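Local structure of DNA endonuclease I-CeuI (2EX5) at a contact of chain A with DNA. The protein cuts DNA as an intron-encoded LAGLIDADG homing endonuclease, recognising a degenerate 17-19 bp target and leaving a staggered cut close to the intron insertion site. Numbering follows the deposited sequence.

Sites 1 and 2 are neighbouring stretches of one DNA-reading surface. The centres of their C-alpha atoms lie about 12 Å apart, and both include Asn86. Strand 79-90 runs through both, with Glu84 in site 1 and Thr88 in site 2. Strand 63-71 and the loop carrying Gln188 add to site 1. The loop after strand 108-111 adds to site 2. DA17 of chain B takes part in both, so neighbouring base pairs face alternate residues of strand 79-90. The enzyme is a homodimer, and the second subunit presents the same residues to its own part of the target.

Site 1: a contact of chain A with DNA. Residues 66-67, 84, 86, 188. With nucleotides of chain B.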
loop_
_atom_site.group_PDB
_atom_site.type_symbol
_atom_site.label_atom_id
_atom_site.label_comp_id
_atom_site.label_asym_id
_atom_site.label_seq_id
_atom_site.Cartn_x
_atom_site.Cartn_y
_atom_site.Cartn_z
ATOM N N ASN A 66 -3.855 11.821 -9.361
ATOM C CA ASN A 66 -5.195 11.712 -9.940
ATOM C C ASN A 66 -5.664 13.002 -10.562
ATOM O O ASN A 66 -5.075 14.065 -10.320
ATOM C CB ASN A 66 -6.157 11.114 -8.918
ATOM C CG ASN A 66 -6.243 11.974 -7.626
ATOM O OD1 ASN A 66 -5.815 11.520 -6.527
ATOM N ND2 ASN A 66 -6.819 13.158 -7.763
ATOM N N ILE A 67 -6.653 12.925 -11.430
ATOM C CA ILE A 67 -7.120 14.079 -12.134
ATOM C C ILE A 67 -8.590 14.081 -12.024
ATOM O O ILE A 67 -9.305 13.112 -12.450
ATOM C CB ILE A 67 -6.655 14.052 -13.705
ATOM C CG1 ILE A 67 -5.113 14.179 -13.834
ATOM C CG2 ILE A 67 -7.358 15.250 -14.531
ATOM C CD1 ILE A 67 -4.569 13.567 -15.085
ATOM N N GLU A 84 -3.919 16.226 -8.689
ATOM C CA GLU A 84 -3.634 16.159 -7.261
ATOM C C GLU A 84 -2.727 14.947 -7.075
ATOM O O GLU A 84 -2.936 13.942 -7.694
ATOM C CB GLU A 84 -4.915 15.987 -6.468
ATOM C CG GLU A 84 -4.671 15.792 -4.900
ATOM C CD GLU A 84 -5.931 15.907 -4.123
ATOM O OE1 GLU A 84 -6.302 14.915 -3.494
ATOM O OE2 GLU A 84 -6.634 16.979 -4.174
ATOM N N ASN A 86 -1.676 12.460 -3.689
ATOM C CA ASN A 86 -1.941 12.351 -2.245
ATOM C C ASN A 86 -1.443 11.054 -1.819
ATOM O O ASN A 86 -1.270 10.179 -2.681
ATOM C CB ASN A 86 -3.434 12.480 -1.769
ATOM C CG ASN A 86 -4.383 11.390 -2.307
ATOM O OD1 ASN A 86 -5.364 11.715 -2.910
ATOM N ND2 ASN A 86 -4.104 10.132 -2.084
ATOM N N GLN A 188 -12.650 5.810 -11.268
ATOM C CA GLN A 188 -14.024 5.758 -10.638
ATOM C C GLN A 188 -15.203 6.137 -11.587
ATOM O O GLN A 188 -16.221 6.590 -11.111
ATOM C CB GLN A 188 -14.084 6.711 -9.414
ATOM C CG GLN A 188 -13.101 6.349 -8.364
ATOM C CD GLN A 188 -12.991 7.380 -7.287
ATOM O OE1 GLN A 188 -12.588 7.058 -6.194
ATOM N NE2 GLN A 188 -13.444 8.590 -7.550
ATOM P P DA B 17 -5.524 4.930 -7.008
ATOM O OP1 DA B 17 -5.635 3.850 -8.000
ATOM O OP2 DA B 17 -4.389 5.904 -7.060
ATOM O "O5'" DA B 17 -6.816 5.903 -7.039
ATOM C "C5'" DA B 17 -8.205 5.322 -7.103
ATOM C "C4'" DA B 17 -9.199 6.476 -7.227
ATOM O "O4'" DA B 17 -9.258 7.072 -5.880
ATOM C "C3'" DA B 17 -8.727 7.594 -8.110
ATOM O "O3'" DA B 17 -9.784 7.888 -8.978
ATOM C "C2'" DA B 17 -8.449 8.760 -7.080
ATOM C "C1'" DA B 17 -9.389 8.439 -5.943
ATOM N N9 DA B 17 -9.199 9.123 -4.626
ATOM C C8 DA B 17 -8.024 9.583 -3.993
ATOM N N7 DA B 17 -8.252 10.142 -2.842
ATOM C C5 DA B 17 -9.662 10.114 -2.694
ATOM C C6 DA B 17 -10.584 10.575 -1.702
ATOM N N6 DA B 17 -10.275 11.239 -0.580
ATOM N N1 DA B 17 -11.912 10.340 -1.898
ATOM C C2 DA B 17 -12.317 9.700 -3.029
ATOM N N3 DA B 17 -11.557 9.178 -4.028
ATOM C C4 DA B 17 -10.232 9.452 -3.792
ATOM P P DC B 18 -9.698 8.826 -10.259
ATOM O OP1 DC B 18 -10.856 8.492 -11.102
ATOM O OP2 DC B 18 -8.349 8.613 -10.794
ATOM O "O5'" DC B 18 -9.639 10.375 -9.895
ATOM C "C5'" DC B 18 -10.667 11.425 -9.830
ATOM C "C4'" DC B 18 -11.798 11.129 -8.841
ATOM O "O4'" DC B 18 -11.255 10.938 -7.520
ATOM C "C3'" DC B 18 -12.801 12.257 -8.635
ATOM O "O3'" DC B 18 -13.845 12.090 -9.593
ATOM C "C2'" DC B 18 -13.311 12.144 -7.177
ATOM C "C1'" DC B 18 -12.078 11.542 -6.536
ATOM N N1 DC B 18 -11.133 12.367 -5.589
ATOM C C2 DC B 18 -11.701 12.784 -4.403
ATOM O O2 DC B 18 -12.887 12.527 -4.353
ATOM N N3 DC B 18 -10.978 13.451 -3.420
ATOM C C4 DC B 18 -9.682 13.637 -3.643
ATOM N N4 DC B 18 -9.036 14.300 -2.678
ATOM C C5 DC B 18 -9.043 13.238 -4.863
ATOM C C6 DC B 18 -9.797 12.605 -5.839
ATOM P P DC B 19 -14.655 13.348 -10.140
ATOM O OP1 DC B 19 -15.712 12.718 -10.991
ATOM O OP2 DC B 19 -13.687 14.177 -10.962
ATOM O "O5'" DC B 19 -15.290 14.167 -8.976
ATOM C "C5'" DC B 19 -16.123 13.519 -8.042
ATOM C "C4'" DC B 19 -16.807 14.627 -7.236
ATOM O "O4'" DC B 19 -15.909 14.987 -6.147
ATOM C "C3'" DC B 19 -17.035 15.922 -7.984
ATOM O "O3'" DC B 19 -18.405 16.243 -7.658
ATOM C "C2'" DC B 19 -15.984 16.919 -7.408
ATOM C "C1'" DC B 19 -15.669 16.352 -6.009
ATOM N N1 DC B 19 -14.186 16.430 -5.535
ATOM C C2 DC B 19 -13.922 17.024 -4.329
ATOM O O2 DC B 19 -14.879 17.531 -3.690
ATOM N N3 DC B 19 -12.617 17.135 -3.917
ATOM C C4 DC B 19 -11.594 16.693 -4.620
ATOM N N4 DC B 19 -10.366 16.837 -4.075
ATOM C C5 DC B 19 -11.839 16.059 -5.860
ATOM C C6 DC B 19 -13.124 15.973 -6.267
HETATM O O HOH W 1 -7.124 10.223 -12.254
HETATM O O HOH W 2 -8.355 16.965 -6.180
#
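Glu84 meets the Hoogsteen edge of DC18, which faces the major groove. The exocyclic amine N4 of DC18 donates to the carboxylate oxygen OE1 of Glu84 at 2.9 Å. The bond is nearly straight, 165° at the hydrogen, and reaches OE1 on its syn side, 16° out of the carboxylate plane. The other oxygen serves the next base: OE2 of Glu84 lies 2.6 Å from water 2, which also contacts N4 of DC19. One carboxylate thus addresses two consecutive cytosines, one directly and one through water. Asn66 comes to the C5-C6 edge of DC18, near its plane, with the amide ND2 3.6 Å from C6, while its CB packs on the DA17 sugar. OD1 of Asn86 is 3.3 Å from N7 of DA17. Both accept as modelled, so they form no hydrogen bond, and the amide O and N assignment is doubtful.

Gln188 comes from a loop. Its backbone N donates to the phosphate oxygen OP1 of DC18 at 3.2 Å. Its extended side chain enters the minor groove, where OE1 of Gln188 lies 3.2 Å from N3 of DA17; both accept as modelled, so this is no bond. NE2 of Gln188 is 3.2 Å from the sugar O4' of DC18.

Strands 63-71 and 79-90 set the major-groove residues. In Glu84, CG is anti to the backbone N (chi1 176°), and the extended chain carries the carboxylate out to the bases. At the phosphate of DC18, water 1 lies 2.9 Å from N of Ile67 and also contacts OP2.

Site 2: a contact of chain A with DNA. Residues 86, 88, 112-113. With nucleotides of chain C; nucleotides of chain B.
The base of DG16 lies between DG15 and DA17, its neighbours in the duplex, and its Hoogsteen edge turns to Lys112 and Thr88. Its Watson-Crick edge pairs with DC11 of chain C, and DA17 pairs with DT10 of chain C. This is major-groove reading by a LAGLIDADG endonuclease, using strand 79-90 and the loop after strand 108-111.

Lys112 brings its ammonium group to the guanine edge. NZ of Lys112 is 2.7 Å from the carbonyl O6 of DG16, a possible donor-acceptor pair, but the fit is doubtful because CE is equally near. The weak bond from NZ to N7 of DG16, at 3.4 Å, is better directed, with 113° at NZ. O6 accepts from N4 of DC11, and Lys112 may add a second donor. The side chain leaves its backbone with CG opposite N, then bends at chi3 and chi4, which brings NZ to the O6/N7 edge. A methionine here would probably leave N7, and perhaps O6, without the ammonium and break the water link from NZ to DT10. In that link, water 4 lies 3.3 Å from NZ of Lys112 and also contacts O4 of DT10.

Thr88 reaches the guanine through water. Its hydroxyl OG1 is 2.8 Å from water 3, which contacts N7 of DG16. The methyl CG2 of Thr88 lies 3.8 Å from C5' of DG15, and close to C8 of that base as well. Chi1 of -51° puts OG1 beside the backbone N, facing water 3, and leaves CG2 opposite that N, towards DG15.

Ser113 borders the thymine methyl: its hydroxyl OG is 3.6 Å from C7 of DT10. Its carbonyl O is 3.2 Å from water 5, which also contacts N4 of DC11.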
loop_
_atom_site.group_PDB
_atom_site.type_symbol
_atom_site.label_atom_id
_atom_site.label_comp_id
_atom_site.label_asym_id
_atom_site.label_seq_id
_atom_site.Cartn_x
_atom_site.Cartn_y
_atom_site.Cartn_z
ATOM N N ASN A 86 -1.676 12.460 -3.689
ATOM C CA ASN A 86 -1.941 12.351 -2.245
ATOM C C ASN A 86 -1.443 11.054 -1.819
ATOM O O ASN A 86 -1.270 10.179 -2.681
ATOM C CB ASN A 86 -3.434 12.480 -1.769
ATOM C CG ASN A 86 -4.383 11.390 -2.307
ATOM O OD1 ASN A 86 -5.364 11.715 -2.910
ATOM N ND2 ASN A 86 -4.104 10.132 -2.084
ATOM N N THR A 88 -2.117 8.387 1.763
ATOM C CA THR A 88 -3.034 8.108 2.813
ATOM C C THR A 88 -2.414 7.045 3.668
ATOM O O THR A 88 -1.711 6.157 3.212
ATOM C CB THR A 88 -4.351 7.612 2.197
ATOM O OG1 THR A 88 -4.700 8.587 1.215
ATOM C CG2 THR A 88 -5.461 7.419 3.231
ATOM N N LYS A 112 -8.045 12.678 7.365
ATOM C CA LYS A 112 -9.108 12.302 6.424
ATOM C C LYS A 112 -10.481 12.352 7.051
ATOM O O LYS A 112 -10.864 11.498 7.904
ATOM C CB LYS A 112 -8.887 10.913 5.852
ATOM C CG LYS A 112 -10.019 10.480 4.977
ATOM C CD LYS A 112 -9.673 9.050 4.460
ATOM C CE LYS A 112 -10.092 8.903 3.108
ATOM N NZ LYS A 112 -9.086 9.540 2.129
ATOM N N SER A 113 -11.233 13.343 6.603
ATOM C CA SER A 113 -12.586 13.516 7.016
ATOM C C SER A 113 -13.335 12.189 7.003
ATOM O O SER A 113 -13.264 11.435 6.027
ATOM C CB SER A 113 -13.213 14.525 6.071
ATOM O OG SER A 113 -14.614 14.407 6.109
ATOM P P DT C 10 -20.071 14.883 3.230
ATOM O OP1 DT C 10 -21.444 15.338 3.249
ATOM O OP2 DT C 10 -19.384 14.277 4.409
ATOM O "O5'" DT C 10 -19.850 13.931 1.947
ATOM C "C5'" DT C 10 -20.025 14.412 0.639
ATOM C "C4'" DT C 10 -19.465 13.334 -0.286
ATOM O "O4'" DT C 10 -18.009 13.254 -0.454
ATOM C "C3'" DT C 10 -19.905 11.910 0.065
ATOM O "O3'" DT C 10 -20.757 11.499 -1.062
ATOM C "C2'" DT C 10 -18.613 11.083 0.263
ATOM C "C1'" DT C 10 -17.580 11.873 -0.533
ATOM N N1 DT C 10 -16.208 11.805 -0.048
ATOM C C2 DT C 10 -15.186 11.280 -0.834
ATOM O O2 DT C 10 -15.352 10.828 -1.921
ATOM N N3 DT C 10 -13.907 11.261 -0.305
ATOM C C4 DT C 10 -13.583 11.766 0.939
ATOM O O4 DT C 10 -12.431 11.757 1.299
ATOM C C5 DT C 10 -14.690 12.225 1.748
ATOM C C7 DT C 10 -14.506 12.348 3.203
ATOM C C6 DT C 10 -15.927 12.245 1.249
ATOM P P DC C 11 -21.571 10.150 -1.014
ATOM O OP1 DC C 11 -22.699 10.346 -1.952
ATOM O OP2 DC C 11 -21.494 9.509 0.324
ATOM O "O5'" DC C 11 -20.604 9.148 -1.818
ATOM C "C5'" DC C 11 -20.451 9.091 -3.275
ATOM C "C4'" DC C 11 -19.341 8.049 -3.556
ATOM O "O4'" DC C 11 -18.121 8.279 -2.790
ATOM C "C3'" DC C 11 -19.760 6.621 -3.248
ATOM O "O3'" DC C 11 -19.719 6.028 -4.513
ATOM C "C2'" DC C 11 -18.724 6.114 -2.206
ATOM C "C1'" DC C 11 -17.524 7.026 -2.473
ATOM N N1 DC C 11 -16.438 7.290 -1.413
ATOM C C2 DC C 11 -15.054 7.134 -1.755
ATOM O O2 DC C 11 -14.731 6.731 -2.954
ATOM N N3 DC C 11 -14.137 7.482 -0.734
ATOM C C4 DC C 11 -14.545 7.913 0.501
ATOM N N4 DC C 11 -13.630 8.227 1.433
ATOM C C5 DC C 11 -15.949 8.098 0.832
ATOM C C6 DC C 11 -16.811 7.782 -0.153
ATOM P P DG B 15 -3.776 2.267 5.750
ATOM O OP1 DG B 15 -2.992 1.217 4.976
ATOM O OP2 DG B 15 -3.183 2.891 6.960
ATOM O "O5'" DG B 15 -3.851 3.400 4.596
ATOM C "C5'" DG B 15 -4.747 3.653 3.559
ATOM C "C4'" DG B 15 -4.946 2.585 2.517
ATOM O "O4'" DG B 15 -6.360 2.587 2.697
ATOM C "C3'" DG B 15 -4.625 3.022 1.068
ATOM O "O3'" DG B 15 -4.580 1.817 0.375
ATOM C "C2'" DG B 15 -5.752 3.943 0.789
ATOM C "C1'" DG B 15 -6.851 3.182 1.543
ATOM N N9 DG B 15 -8.052 3.881 1.943
ATOM C C8 DG B 15 -8.222 4.690 3.050
ATOM N N7 DG B 15 -9.403 5.185 3.150
ATOM C C5 DG B 15 -10.079 4.617 2.038
ATOM C C6 DG B 15 -11.392 4.773 1.664
ATOM O O6 DG B 15 -12.173 5.423 2.307
ATOM N N1 DG B 15 -11.819 4.105 0.526
ATOM C C2 DG B 15 -10.955 3.329 -0.183
ATOM N N2 DG B 15 -11.531 2.720 -1.210
ATOM N N3 DG B 15 -9.656 3.110 0.142
ATOM C C4 DG B 15 -9.288 3.808 1.278
ATOM P P DG B 16 -4.395 1.672 -1.241
ATOM O OP1 DG B 16 -5.703 1.487 -1.864
ATOM O OP2 DG B 16 -3.411 0.577 -1.429
ATOM O "O5'" DG B 16 -3.769 3.134 -1.558
ATOM C "C5'" DG B 16 -3.680 3.880 -2.744
ATOM C "C4'" DG B 16 -5.079 4.005 -3.444
ATOM O "O4'" DG B 16 -6.292 4.314 -2.678
ATOM C "C3'" DG B 16 -5.111 5.037 -4.487
ATOM O "O3'" DG B 16 -5.572 4.202 -5.674
ATOM C "C2'" DG B 16 -6.022 6.129 -3.900
ATOM C "C1'" DG B 16 -7.104 5.325 -3.206
ATOM N N9 DG B 16 -7.810 6.073 -2.093
ATOM C C8 DG B 16 -7.223 6.763 -1.039
ATOM N N7 DG B 16 -8.044 7.393 -0.269
ATOM C C5 DG B 16 -9.293 7.079 -0.806
ATOM C C6 DG B 16 -10.593 7.409 -0.365
ATOM O O6 DG B 16 -10.819 8.138 0.634
ATOM N N1 DG B 16 -11.652 6.934 -1.202
ATOM C C2 DG B 16 -11.370 6.182 -2.350
ATOM N N2 DG B 16 -12.316 5.657 -3.153
ATOM N N3 DG B 16 -10.165 5.817 -2.661
ATOM C C4 DG B 16 -9.171 6.297 -1.893
ATOM P P DA B 17 -5.524 4.930 -7.008
ATOM O OP1 DA B 17 -5.635 3.850 -8.000
ATOM O OP2 DA B 17 -4.389 5.904 -7.060
ATOM O "O5'" DA B 17 -6.816 5.903 -7.039
ATOM C "C5'" DA B 17 -8.205 5.322 -7.103
ATOM C "C4'" DA B 17 -9.199 6.476 -7.227
ATOM O "O4'" DA B 17 -9.258 7.072 -5.880
ATOM C "C3'" DA B 17 -8.727 7.594 -8.110
ATOM O "O3'" DA B 17 -9.784 7.888 -8.978
ATOM C "C2'" DA B 17 -8.449 8.760 -7.080
ATOM C "C1'" DA B 17 -9.389 8.439 -5.943
ATOM N N9 DA B 17 -9.199 9.123 -4.626
ATOM C C8 DA B 17 -8.024 9.583 -3.993
ATOM N N7 DA B 17 -8.252 10.142 -2.842
ATOM C C5 DA B 17 -9.662 10.114 -2.694
ATOM C C6 DA B 17 -10.584 10.575 -1.702
ATOM N N6 DA B 17 -10.275 11.239 -0.580
ATOM N N1 DA B 17 -11.912 10.340 -1.898
ATOM C C2 DA B 17 -12.317 9.700 -3.029
ATOM N N3 DA B 17 -11.557 9.178 -4.028
ATOM C C4 DA B 17 -10.232 9.452 -3.792
HETATM O O HOH W 3 -6.998 9.926 0.492
HETATM O O HOH W 4 -9.504 12.805 2.326
HETATM O O HOH W 5 -14.260 8.768 4.624
#